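Local coordinates for Lin1840 protein (Listeria innocua serovar 6a, PDB 4ZOC) that probably hydrolyses terminal, non-reducing beta-D-glucosyl residues to release beta-D-glucose, as a family 3 glycoside hydrolase linked to beta-1,2-glucan degradation, at residues C22-P27 with A57-G62; S269-V274 with L300-T305. The protein carries 2 engineered substitutions. All blocks are in the same frame, centred on the assembly; numbering follows the deposited sequence.

Interaction 1 (C22-P27 with A57-G62); sequences CLQLSP and AGSVLG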
ATOM      1  N   CYS A  22     -25.432  25.236 -12.518  1.00  9.93           N
ATOM      2  CA  CYS A  22     -24.587  24.209 -11.934  1.00 10.07           C
ATOM      3  C   CYS A  22     -23.730  23.423 -12.943  1.00 12.32           C
ATOM      4  O   CYS A  22     -23.214  22.356 -12.590  1.00 12.79           O
ATOM      5  CB  CYS A  22     -25.435  23.209 -11.105  1.00 11.94           C
ATOM      6  SG  CYS A  22     -26.329  24.026  -9.759  1.00 13.25           S
ATOM      7  N   LEU A  23     -23.569  23.968 -14.160  1.00  9.18           N
ATOM      8  CA  LEU A  23     -22.770  23.401 -15.217  1.00  9.47           C
ATOM      9  C   LEU A  23     -21.559  24.300 -15.575  1.00 11.06           C
ATOM     10  O   LEU A  23     -21.677  25.516 -15.721  1.00 11.36           O
ATOM     11  CB  LEU A  23     -23.616  23.211 -16.424  1.00  9.22           C
ATOM     12  CG  LEU A  23     -22.896  22.715 -17.671  1.00  9.52           C
ATOM     13  CD1 LEU A  23     -22.470  21.280 -17.558  1.00 11.09           C
ATOM     14  CD2 LEU A  23     -23.806  22.936 -18.833  1.00 10.90           C
ATOM     15  N   GLN A  24     -20.408  23.667 -15.709  1.00  9.55           N
ATOM     16  CA  GLN A  24     -19.188  24.307 -16.200  1.00  8.60           C
ATOM     17  C   GLN A  24     -18.744  23.703 -17.523  1.00  8.08           C
ATOM     18  O   GLN A  24     -18.683  22.470 -17.670  1.00  9.36           O
ATOM     19  CB  GLN A  24     -18.049  24.199 -15.155  1.00  9.15           C
ATOM     20  CG  GLN A  24     -16.807  24.966 -15.498  1.00  8.21           C
ATOM     21  CD  GLN A  24     -15.778  24.760 -14.443  1.00  8.98           C
ATOM     22  OE1 GLN A  24     -15.278  23.613 -14.242  1.00  9.59           O
ATOM     23  NE2 GLN A  24     -15.462  25.827 -13.709  1.00  8.21           N
ATOM     24  N   LEU A  25     -18.416  24.605 -18.472  1.00  8.69           N
ATOM     25  CA  LEU A  25     -18.024  24.235 -19.833  1.00  9.14           C
ATOM     26  C   LEU A  25     -16.706  24.819 -20.274  1.00  9.05           C
ATOM     27  O   LEU A  25     -16.324  25.874 -19.800  1.00  9.32           O
ATOM     28  CB  LEU A  25     -19.114  24.621 -20.833  1.00 10.54           C
ATOM     29  CG  LEU A  25     -20.439  24.019 -20.568  1.00 10.38           C
ATOM     30  CD1 LEU A  25     -21.382  24.644 -21.609  1.00 14.11           C
ATOM     31  CD2 LEU A  25     -20.479  22.526 -20.689  1.00 13.31           C
ATOM     32  N   SER A  26     -16.048  24.135 -21.226  1.00 10.27           N
ATOM     33  CA  SER A  26     -14.857  24.663 -21.875  1.00 11.75           C
ATOM     34  C   SER A  26     -15.253  25.910 -22.685  1.00 12.23           C
ATOM     35  O   SER A  26     -16.428  26.009 -23.098  1.00 13.18           O
ATOM     36  CB  SER A  26     -14.307  23.625 -22.813  1.00 13.48           C
ATOM     37  OG  SER A  26     -13.713  22.567 -22.069  1.00 13.05           O
ATOM     38  N   PRO A  27     -14.313  26.833 -22.943  1.00 11.15           N
ATOM     39  CA  PRO A  27     -14.742  28.126 -23.505  1.00 11.27           C
ATOM     40  C   PRO A  27     -15.361  28.051 -24.913  1.00 13.80           C
ATOM     41  O   PRO A  27     -16.228  28.893 -25.306  1.00 14.51           O
ATOM     42  CB  PRO A  27     -13.463  28.935 -23.556  1.00 11.57           C
ATOM     43  CG  PRO A  27     -12.328  27.900 -23.528  1.00 12.10           C
ATOM     44  CD  PRO A  27     -12.891  26.851 -22.584  1.00 13.05           C
ATOM     45  N   ALA A  57     -25.346  28.498 -18.541  1.00 11.01           N
ATOM     46  CA  ALA A  57     -24.268  27.828 -17.793  1.00 12.61           C
ATOM     47  C   ALA A  57     -23.619  28.694 -16.772  1.00 10.49           C
ATOM     48  O   ALA A  57     -23.524  29.911 -16.917  1.00 13.02           O
ATOM     49  CB  ALA A  57     -23.232  27.297 -18.785  1.00 12.34           C
ATOM     50  N   GLY A  58     -23.171  28.082 -15.655  1.00 11.36           N
ATOM     51  CA  GLY A  58     -22.664  28.882 -14.535  1.00  8.44           C
ATOM     52  C   GLY A  58     -21.245  29.317 -14.720  1.00  8.41           C
ATOM     53  O   GLY A  58     -20.825  30.397 -14.246  1.00  7.97           O
ATOM     54  N   SER A  59     -20.470  28.509 -15.427  1.00  8.32           N
ATOM     55  CA  SER A  59     -19.031  28.784 -15.422  1.00  8.72           C
ATOM     56  C   SER A  59     -18.316  28.275 -16.669  1.00  7.93           C
ATOM     57  O   SER A  59     -18.734  27.325 -17.265  1.00  9.67           O
ATOM     58  CB  SER A  59     -18.459  28.124 -14.092  1.00  8.82           C
ATOM     59  OG  SER A  59     -17.038  28.251 -14.016  1.00  9.72           O
ATOM     60  N   VAL A  60     -17.184  28.913 -16.990  1.00  8.51           N
ATOM     61  CA  VAL A  60     -16.213  28.507 -17.933  1.00  8.92           C
ATOM     62  C   VAL A  60     -14.979  27.973 -17.261  1.00 11.38           C
ATOM     63  O   VAL A  60     -14.520  28.570 -16.301  1.00 10.35           O
ATOM     64  CB  VAL A  60     -15.771  29.748 -18.733  1.00  8.88           C
ATOM     65  CG1 VAL A  60     -14.714  29.381 -19.758  1.00 11.89           C
ATOM     66  CG2 VAL A  60     -16.975  30.315 -19.453  1.00 11.99           C
ATOM     67  N   LEU A  61     -14.412  26.859 -17.757  1.00 11.36           N
ATOM     68  CA  LEU A  61     -13.026  26.573 -17.321  1.00 12.47           C
ATOM     69  C   LEU A  61     -12.059  26.496 -18.474  1.00  9.55           C
ATOM     70  O   LEU A  61     -12.391  26.018 -19.582  1.00  9.26           O
ATOM     71  CB  LEU A  61     -12.901  25.341 -16.452  1.00 18.68           C
ATOM     72  CG  LEU A  61     -12.700  24.030 -17.215  1.00 17.59           C
ATOM     73  CD1 LEU A  61     -12.346  22.953 -16.221  1.00 21.52           C
ATOM     74  CD2 LEU A  61     -14.033  23.782 -17.847  1.00 21.56           C
ATOM     75  N   GLY A  62     -10.879  27.058 -18.237  1.00  9.06           N
ATOM     76  CA  GLY A  62      -9.844  27.028 -19.190  1.00 10.87           C
ATOM     77  C   GLY A  62     -10.002  27.984 -20.395  1.00  9.56           C
ATOM     78  O   GLY A  62      -9.611  27.639 -21.504  1.00  9.68           O
TER
HETATM   79  O   HOH W   1     -11.645  23.544 -20.888  1.00 14.40           O

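Interaction 2 (S269-V274 with L300-T305); sequences SAWGAV and LEMMTT. Engineered in segment 269-274: A270 (natural residue Asp). With BGC (beta-D-glucopyranose), chain G.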
ATOM      1  N   SER A 269     -16.931  19.563  -8.878  1.00  8.86           N
ATOM      2  CA  SER A 269     -16.399  18.271  -9.222  1.00  9.26           C
ATOM      3  C   SER A 269     -15.084  18.368  -9.894  1.00  6.87           C
ATOM      4  O   SER A 269     -14.826  19.302 -10.649  1.00  8.21           O
ATOM      5  CB  SER A 269     -17.378  17.473 -10.113  1.00  9.98           C
ATOM      6  OG  SER A 269     -17.351  17.848 -11.504  1.00  8.89           O
ATOM      7  N   ALA A 270     -14.221  17.366  -9.671  1.00  5.97           N
ATOM      8  CA  ALA A 270     -13.141  17.123 -10.596  1.00  7.10           C
ATOM      9  C   ALA A 270     -13.740  16.810 -11.992  1.00  8.10           C
ATOM     10  O   ALA A 270     -14.984  16.518 -12.116  1.00  8.40           O
ATOM     11  CB  ALA A 270     -12.230  16.021 -10.081  1.00  7.90           C
ATOM     12  N   TRP A 271     -12.905  16.820 -13.058  1.00  7.36           N
ATOM     13  CA  TRP A 271     -13.403  16.679 -14.406  1.00  7.95           C
ATOM     14  C   TRP A 271     -14.129  15.358 -14.630  1.00  8.62           C
ATOM     15  O   TRP A 271     -13.556  14.309 -14.498  1.00  9.25           O
ATOM     16  CB  TRP A 271     -12.312  16.828 -15.423  1.00  8.28           C
ATOM     17  CG  TRP A 271     -12.737  16.801 -16.890  1.00 11.38           C
ATOM     18  CD1 TRP A 271     -13.268  15.751 -17.566  1.00 13.08           C
ATOM     19  CD2 TRP A 271     -12.609  17.858 -17.842  1.00 11.14           C
ATOM     20  NE1 TRP A 271     -13.460  16.061 -18.873  1.00 17.07           N
ATOM     21  CE2 TRP A 271     -13.049  17.351 -19.078  1.00 13.81           C
ATOM     22  CE3 TRP A 271     -12.041  19.120 -17.803  1.00 15.11           C
ATOM     23  CZ2 TRP A 271     -13.030  18.115 -20.254  1.00 16.75           C
ATOM     24  CZ3 TRP A 271     -12.067  19.895 -18.950  1.00 15.12           C
ATOM     25  CH2 TRP A 271     -12.512  19.378 -20.165  1.00 18.53           C
ATOM     26  N   GLY A 272     -15.420  15.471 -14.994  1.00  7.97           N
ATOM     27  CA  GLY A 272     -16.262  14.354 -15.235  1.00  7.49           C
ATOM     28  C   GLY A 272     -16.567  13.468 -14.016  1.00  8.17           C
ATOM     29  O   GLY A 272     -17.219  12.432 -14.199  1.00 10.48           O
ATOM     30  N   ALA A 273     -16.168  13.850 -12.785  1.00  7.57           N
ATOM     31  CA  ALA A 273     -16.236  12.938 -11.677  1.00  8.08           C
ATOM     32  C   ALA A 273     -17.696  12.655 -11.280  1.00  9.91           C
ATOM     33  O   ALA A 273     -18.009  11.634 -10.623  1.00  9.56           O
ATOM     34  CB  ALA A 273     -15.500  13.532 -10.483  1.00  9.45           C
ATOM     35  N   VAL A 274     -18.609  13.548 -11.630  1.00 10.12           N
ATOM     36  CA  VAL A 274     -20.040  13.233 -11.379  1.00  9.29           C
ATOM     37  C   VAL A 274     -20.489  12.017 -12.222  1.00  8.36           C
ATOM     38  O   VAL A 274     -21.020  11.056 -11.674  1.00 10.88           O
ATOM     39  CB  VAL A 274     -20.955  14.457 -11.640  1.00  9.99           C
ATOM     40  CG1 VAL A 274     -22.389  14.012 -11.523  1.00 11.53           C
ATOM     41  CG2 VAL A 274     -20.656  15.610 -10.645  1.00 10.17           C
ATOM     42  N   LEU A 300     -21.337  22.185  -8.708  1.00 10.07           N
ATOM     43  CA  LEU A 300     -20.887  22.562 -10.082  1.00  8.39           C
ATOM     44  C   LEU A 300     -20.258  21.371 -10.735  1.00  8.64           C
ATOM     45  O   LEU A 300     -19.246  20.874 -10.214  1.00  9.08           O
ATOM     46  CB  LEU A 300     -19.912  23.750  -9.962  1.00  8.66           C
ATOM     47  CG  LEU A 300     -19.423  24.387 -11.267  1.00 10.04           C
ATOM     48  CD1 LEU A 300     -20.563  24.762 -12.245  1.00 10.34           C
ATOM     49  CD2 LEU A 300     -18.441  25.538 -10.964  1.00 10.30           C
ATOM     50  N   GLU A 301     -20.869  20.910 -11.819  1.00  8.33           N
ATOM     51  CA  GLU A 301     -20.482  19.727 -12.557  1.00  9.08           C
ATOM     52  C   GLU A 301     -19.543  20.118 -13.680  1.00  9.35           C
ATOM     53  O   GLU A 301     -19.915  20.864 -14.589  1.00 10.54           O
ATOM     54  CB  GLU A 301     -21.704  19.004 -13.110  1.00  9.58           C
ATOM     55  CG  GLU A 301     -21.352  17.748 -13.913  1.00  9.66           C
ATOM     56  CD  GLU A 301     -22.482  16.875 -14.192  1.00  8.87           C
ATOM     57  OE1 GLU A 301     -23.626  17.300 -13.933  1.00  9.81           O
ATOM     58  OE2 GLU A 301     -22.233  15.763 -14.740  1.00 10.60           O
ATOM     59  N   MET A 302     -18.295  19.642 -13.561  1.00 10.28           N
ATOM     60  CA  MET A 302     -17.286  20.045 -14.498  1.00  7.93           C
ATOM     61  C   MET A 302     -17.325  19.182 -15.781  1.00  8.76           C
ATOM     62  O   MET A 302     -16.863  18.019 -15.800  1.00  7.41           O
ATOM     63  CB  MET A 302     -15.902  19.910 -13.841  1.00  8.41           C
ATOM     64  CG  MET A 302     -14.777  20.327 -14.772  1.00  9.65           C
ATOM     65  SD  MET A 302     -13.090  20.198 -14.112  1.00  9.51           S
ATOM     66  CE  MET A 302     -13.104  21.386 -12.763  1.00  8.41           C
ATOM     67  N   MET A 303     -17.919  19.732 -16.863  1.00  9.31           N
ATOM     68  CA  MET A 303     -17.822  19.114 -18.243  1.00  9.90           C
ATOM     69  C   MET A 303     -18.479  17.776 -18.494  1.00  9.29           C
ATOM     70  O   MET A 303     -18.210  17.077 -19.441  1.00 10.89           O
ATOM     71  CB  MET A 303     -16.387  19.133 -18.696  1.00 11.18           C
ATOM     72  CG  MET A 303     -16.024  20.483 -19.319  1.00 11.83           C
ATOM     73  SD  MET A 303     -16.993  20.857 -20.839  1.00 13.61           S
ATOM     74  CE  MET A 303     -16.227  19.734 -22.008  1.00 14.27           C
ATOM     75  N   THR A 304     -19.469  17.478 -17.668  1.00  9.84           N
ATOM     76  CA  THR A 304     -20.428  16.371 -17.901  1.00  9.17           C
ATOM     77  C   THR A 304     -21.847  16.909 -17.694  1.00 10.44           C
ATOM     78  O   THR A 304     -22.024  18.038 -17.207  1.00 10.73           O
ATOM     79  CB  THR A 304     -20.096  15.077 -17.069  1.00  9.00           C
ATOM     80  OG1 THR A 304     -19.916  15.410 -15.666  1.00  9.10           O
ATOM     81  CG2 THR A 304     -18.867  14.460 -17.622  1.00  9.46           C
ATOM     82  N   THR A 305     -22.814  16.076 -18.092  1.00 12.09           N
ATOM     83  CA  THR A 305     -24.151  16.455 -18.348  1.00 13.33           C
ATOM     84  C   THR A 305     -25.176  15.769 -17.469  1.00 12.46           C
ATOM     85  O   THR A 305     -26.334  15.863 -17.784  1.00 16.20           O
ATOM     86  CB  THR A 305     -24.510  16.214 -19.807  1.00 16.12           C
ATOM     87  OG1 THR A 305     -24.408  14.828 -20.102  1.00 19.25           O
ATOM     88  CG2 THR A 305     -23.570  16.951 -20.758  1.00 16.47           C
TER
HETATM   89  C2  BGC G 801      -9.227  15.507 -19.916  1.00 15.65           C
HETATM   90  C3  BGC G 801      -9.628  14.875 -18.539  1.00 16.23           C
HETATM   91  C4  BGC G 801      -8.718  15.366 -17.354  1.00 14.35           C
HETATM   92  C5  BGC G 801      -8.693  16.909 -17.434  1.00 15.35           C
HETATM   93  C6  BGC G 801      -7.841  17.426 -16.320  1.00 15.55           C
HETATM   94  C1  BGC G 801      -9.283  16.985 -19.764  1.00 16.17           C
HETATM   95  O1  BGC G 801      -9.006  17.636 -21.027  1.00 19.65           O
HETATM   96  O2  BGC G 801     -10.105  15.099 -20.960  1.00 21.38           O
HETATM   97  O3  BGC G 801      -9.610  13.436 -18.653  1.00 19.15           O
HETATM   98  O4  BGC G 801      -9.131  14.839 -16.036  1.00 11.67           O
HETATM   99  O5  BGC G 801      -8.341  17.381 -18.776  1.00 15.20           O
HETATM  100  O6  BGC G 801      -6.502  17.015 -16.580  1.00 18.49           O
HETATM  101  O   HOH W   2     -18.425  15.783 -13.378  1.00  9.56           O

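Interaction 1 (C22-P27 with A57-G62)
Strands 23-25 and 59-61 are parallel neighbours in the TIM barrel of this glycoside hydrolase. Helices lie in the connection between them, as in a beta-alpha-beta crossover.

L23 O accepts two N-H groups, from G58 N at 3.0 Å and S59 N at 3.2 Å, both in the plane of the carbonyl. L25 alternates in the usual parallel way: L25 N donates to S59 O at 3.0 Å, and L25 O accepts from L61 N. That last donor sits 40° above the carbonyl plane. Further along, a water bridges S26 OG and L61 O.

On the face that carries Q24 and S59, one side-chain bond links the two. Q24 runs extended, with CG anti to the backbone N (chi1 -173°). Its NE2 reaches S59 OG at 2.9 Å, nearly straight (166°) and close to the amide plane. S59 OG also bonds V87 O on the next strand. The Q24 side chain crosses L61 at about a right angle, with Q24 CD 3.6 Å from L61 CB.

Apolar packing lies mainly at the strand ends. L23 CD2 and L25 CD1 pack on A57 CB, and P27 CB meets V60 CG1 at 4.0 Å. P27 CD also makes a close contact with a carbonyl oxygen, 3.2 Å from L61 O.

Q24 OE1 is buried and has no polar partner in the model. Among the polar atoms of the amide it is NE2 that is gripped, by S59 OG; OE1 lies against L61 CB and CD1.

Interaction 2 (S269-V274 with L300-T305)
In this TIM barrel, the turn after strand 266-268 meets strand 301-302 and the loop beyond it, so the last two strands come together here. S269 N donates almost straight along the C=O axis of L300, with S269 N to L300 O at 3.0 Å. S269 OG takes the crowded position between backbone N and carbonyl carbon. There it accepts the N-H of M302, OG to N 2.9 Å (171°), and donates to A270 O, also bonded by A273 N. A water donates to S269 OG and T304 OG1 and accepts from V274 N, linking the segments. A270 is an engineered residue (Asp in nature); it opens a type II turn that runs to A273.

W271 CG is anti to the backbone N (chi1 -176°), which sets the indole between two layers. BGC C1 lies 3.7 Å above one face of the W271 ring, over its centre. M303 CB lies on the opposite face, 3.9 Å from the centroid of the six-membered ring of W271, a CH-pi contact. M302 SD lies obliquely, 5.2 Å from that W271 centroid, a Met-aromatic contact. G272, with positive phi, donates from N to M302 O at 3.0 Å, and G272 CA meets T304 CG2 at 3.5 Å. The V274 side chain crosses that of E301 at about a right angle, with CB and CG1 against OE2. C306 N and Y307 N also hold this carboxylate. T304 OG1 donates to the anti lone pair of E301 OE2 at 2.5 Å.

Interactions 1 and 2 lie side by side in one barrel, their centres about 10 Å apart. Strand 23-25 lies between 59-61 and 301-302 in the sheet. Segment 22-27 is joined to segment 300-305 by two probable hydrogen bonds: C22 O is 2.9 Å from E301 N and Q24 O is 3.0 Å from M303 N. Q24 OE1 packs on M302 CG at 3.4 Å. L61 of interaction 1 also touches W271, M302 and M303 of interaction 2. The sugar pocket lies beside 269-274, where W271 is a residue of the glucose pocket. The side chain of S26 is about 7 Å from a bound BGC. R572 of the second subunit bonds both W271 O and the sugar, so the pocket is completed across the dimer.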